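PDB 4NNB: OBCA, Oxalate Biosynthetic Component A from Burkholderia glumae, which belongs to the oxalate biosynthetic component A family and is built around a TIM-barrel-like domain that holds a magnesium ion and oxaloacetate. Local coordinates for residues A[279-284]-A[316-321]. Residues are numbered along the deposited sequence; the frame is centred on the assembly and turned at random.
Sequences SVRGDR and VVFQGG. With OAA (oxaloacetate ion), chain C.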
# COMPACT_ATOMS: atom_id res chain seq x y z
N SER A 279 -2.57 13.78 -4.48
CA SER A 279 -3.87 13.28 -4.05
C SER A 279 -4.35 13.87 -2.71
O SER A 279 -3.54 14.12 -1.81
CB SER A 279 -3.80 11.76 -3.97
OG SER A 279 -4.94 11.24 -3.33
N VAL A 280 -5.65 14.12 -2.58
CA VAL A 280 -6.20 14.47 -1.26
C VAL A 280 -7.17 13.40 -0.74
O VAL A 280 -8.09 13.69 0.04
CB VAL A 280 -6.85 15.87 -1.21
CG1 VAL A 280 -5.80 16.95 -1.46
CG2 VAL A 280 -7.99 15.99 -2.22
N ARG A 281 -6.93 12.16 -1.17
CA ARG A 281 -7.67 11.00 -0.69
C ARG A 281 -7.78 11.01 0.84
O ARG A 281 -6.80 11.30 1.54
CB ARG A 281 -7.01 9.71 -1.17
CG ARG A 281 -7.29 8.49 -0.28
CD ARG A 281 -8.07 7.38 -0.96
NE ARG A 281 -7.20 6.49 -1.72
CZ ARG A 281 -7.35 5.17 -1.83
NH1 ARG A 281 -8.34 4.52 -1.24
NH2 ARG A 281 -6.48 4.50 -2.56
N GLY A 282 -8.98 10.71 1.33
CA GLY A 282 -9.24 10.68 2.76
C GLY A 282 -9.60 12.06 3.27
O GLY A 282 -10.08 12.22 4.39
N ASP A 283 -9.38 13.07 2.44
CA ASP A 283 -9.48 14.45 2.87
C ASP A 283 -10.29 15.26 1.86
O ASP A 283 -9.74 16.07 1.11
CB ASP A 283 -8.08 15.05 3.04
CG ASP A 283 -8.11 16.47 3.58
OD1 ASP A 283 -9.20 17.02 3.82
OD2 ASP A 283 -7.01 17.04 3.75
N ARG A 284 -11.60 15.03 1.85
CA ARG A 284 -12.54 15.93 1.18
C ARG A 284 -12.36 17.37 1.66
O ARG A 284 -11.73 17.63 2.69
CB ARG A 284 -13.96 15.46 1.46
CG ARG A 284 -14.20 15.11 2.93
CD ARG A 284 -15.65 14.71 3.16
NE ARG A 284 -16.54 15.61 2.43
CZ ARG A 284 -17.84 15.73 2.67
NH1 ARG A 284 -18.42 15.01 3.62
NH2 ARG A 284 -18.57 16.58 1.94
N VAL A 316 -12.21 11.19 -8.68
CA VAL A 316 -11.86 9.80 -8.40
C VAL A 316 -12.82 9.32 -7.31
O VAL A 316 -12.80 9.83 -6.20
CB VAL A 316 -10.39 9.66 -7.93
CG1 VAL A 316 -10.07 8.21 -7.57
CG2 VAL A 316 -9.45 10.12 -9.04
N VAL A 317 -13.70 8.38 -7.66
CA VAL A 317 -14.76 7.97 -6.76
C VAL A 317 -14.65 6.47 -6.51
O VAL A 317 -15.25 5.66 -7.23
CB VAL A 317 -16.16 8.29 -7.35
CG1 VAL A 317 -17.24 8.05 -6.29
CG2 VAL A 317 -16.22 9.75 -7.88
N PHE A 318 -13.85 6.09 -5.51
CA PHE A 318 -13.63 4.68 -5.19
C PHE A 318 -14.93 4.03 -4.75
O PHE A 318 -15.65 4.58 -3.91
CB PHE A 318 -12.63 4.53 -4.04
CG PHE A 318 -11.25 5.06 -4.34
CD1 PHE A 318 -10.85 6.30 -3.87
CD2 PHE A 318 -10.34 4.29 -5.05
CE1 PHE A 318 -9.57 6.79 -4.13
CE2 PHE A 318 -9.05 4.77 -5.31
CZ PHE A 318 -8.68 6.02 -4.85
N GLN A 319 -15.24 2.85 -5.28
CA GLN A 319 -16.41 2.11 -4.80
C GLN A 319 -16.30 1.84 -3.31
O GLN A 319 -17.29 1.87 -2.60
CB GLN A 319 -16.63 0.83 -5.59
CG GLN A 319 -17.05 1.07 -7.04
CD GLN A 319 -17.75 -0.12 -7.65
OE1 GLN A 319 -18.33 -0.94 -6.94
NE2 GLN A 319 -17.69 -0.24 -8.98
N GLY A 320 -15.07 1.64 -2.84
CA GLY A 320 -14.84 1.42 -1.41
C GLY A 320 -14.93 2.67 -0.54
O GLY A 320 -14.72 2.60 0.67
N GLY A 321 -15.23 3.82 -1.15
CA GLY A 321 -15.30 5.09 -0.43
C GLY A 321 -14.00 5.90 -0.38
O GLY A 321 -12.92 5.39 -0.65
O1 OAA C . -2.28 10.69 -7.13
O2 OAA C . -1.07 9.42 -5.69
O4 OAA C . -4.96 6.52 -3.72
O5 OAA C . -5.67 8.66 -4.20
O3 OAA C . -2.36 7.56 -4.19
C1 OAA C . -2.20 9.70 -6.28
C2 OAA C . -3.45 8.90 -5.99
C3 OAA C . -3.43 8.05 -4.74
C4 OAA C . -4.76 7.73 -4.18
O HOH W 1 -10.22 5.63 0.43
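A chi1 of 154° swings CG of Arg281 away from the backbone N, and bends at chi2 and chi3 then bring the guanidinium over Phe318, whose CB bond points toward 279-284 and carries the ring beneath it. The overlap is a flat stack: the planes lie 22° apart, and CZ of Arg281 sits 3.8 Å from the centroid of the Phe318 ring, over its face, which meets the criteria for a cation-pi contact. NE of Arg281 comes within 3.4 Å of CE1 of Phe318, and CZ of Arg281 is equally near CZ of Phe318. On the opposite face of the ring rests CG1 of Val316, offset toward the rim, so the phenyl is held between a valine methyl and a charged plane.

Stacking leaves the guanidinium edge available to polar partners. O4 of the oxaloacetate ion lies there, in plane, accepting from both NE (3.0 Å) and NH2 (2.8 Å) of Arg281, both bonds bent, the former more so (142°). On the far side from O4, also in plane, a water accepts from NH1 of Arg281 and donates to O of Gly321, 2.9 Å away, and is the polar link between the loops, as no direct hydrogen bond joins them. Both loops belong to the TIM-barrel-like domain: 279-284 follows the barrel strand 273-276, while 316-321 includes the short strand 317-318, paired antiparallel with 383-386. Together they line part of the oxaloacetate pocket.

OG of Ser279 donates to O5 of the same carboxylate at 2.8 Å and accepts from N of Arg281 at 3.1 Å, forming an ST turn that ties the serine hydroxyl to the arginine backbone. One carboxylate is therefore gripped at both oxygens from 279-284. Ser310, Ser277 and Tyr324 supply further hydrogen bonds to the ligand.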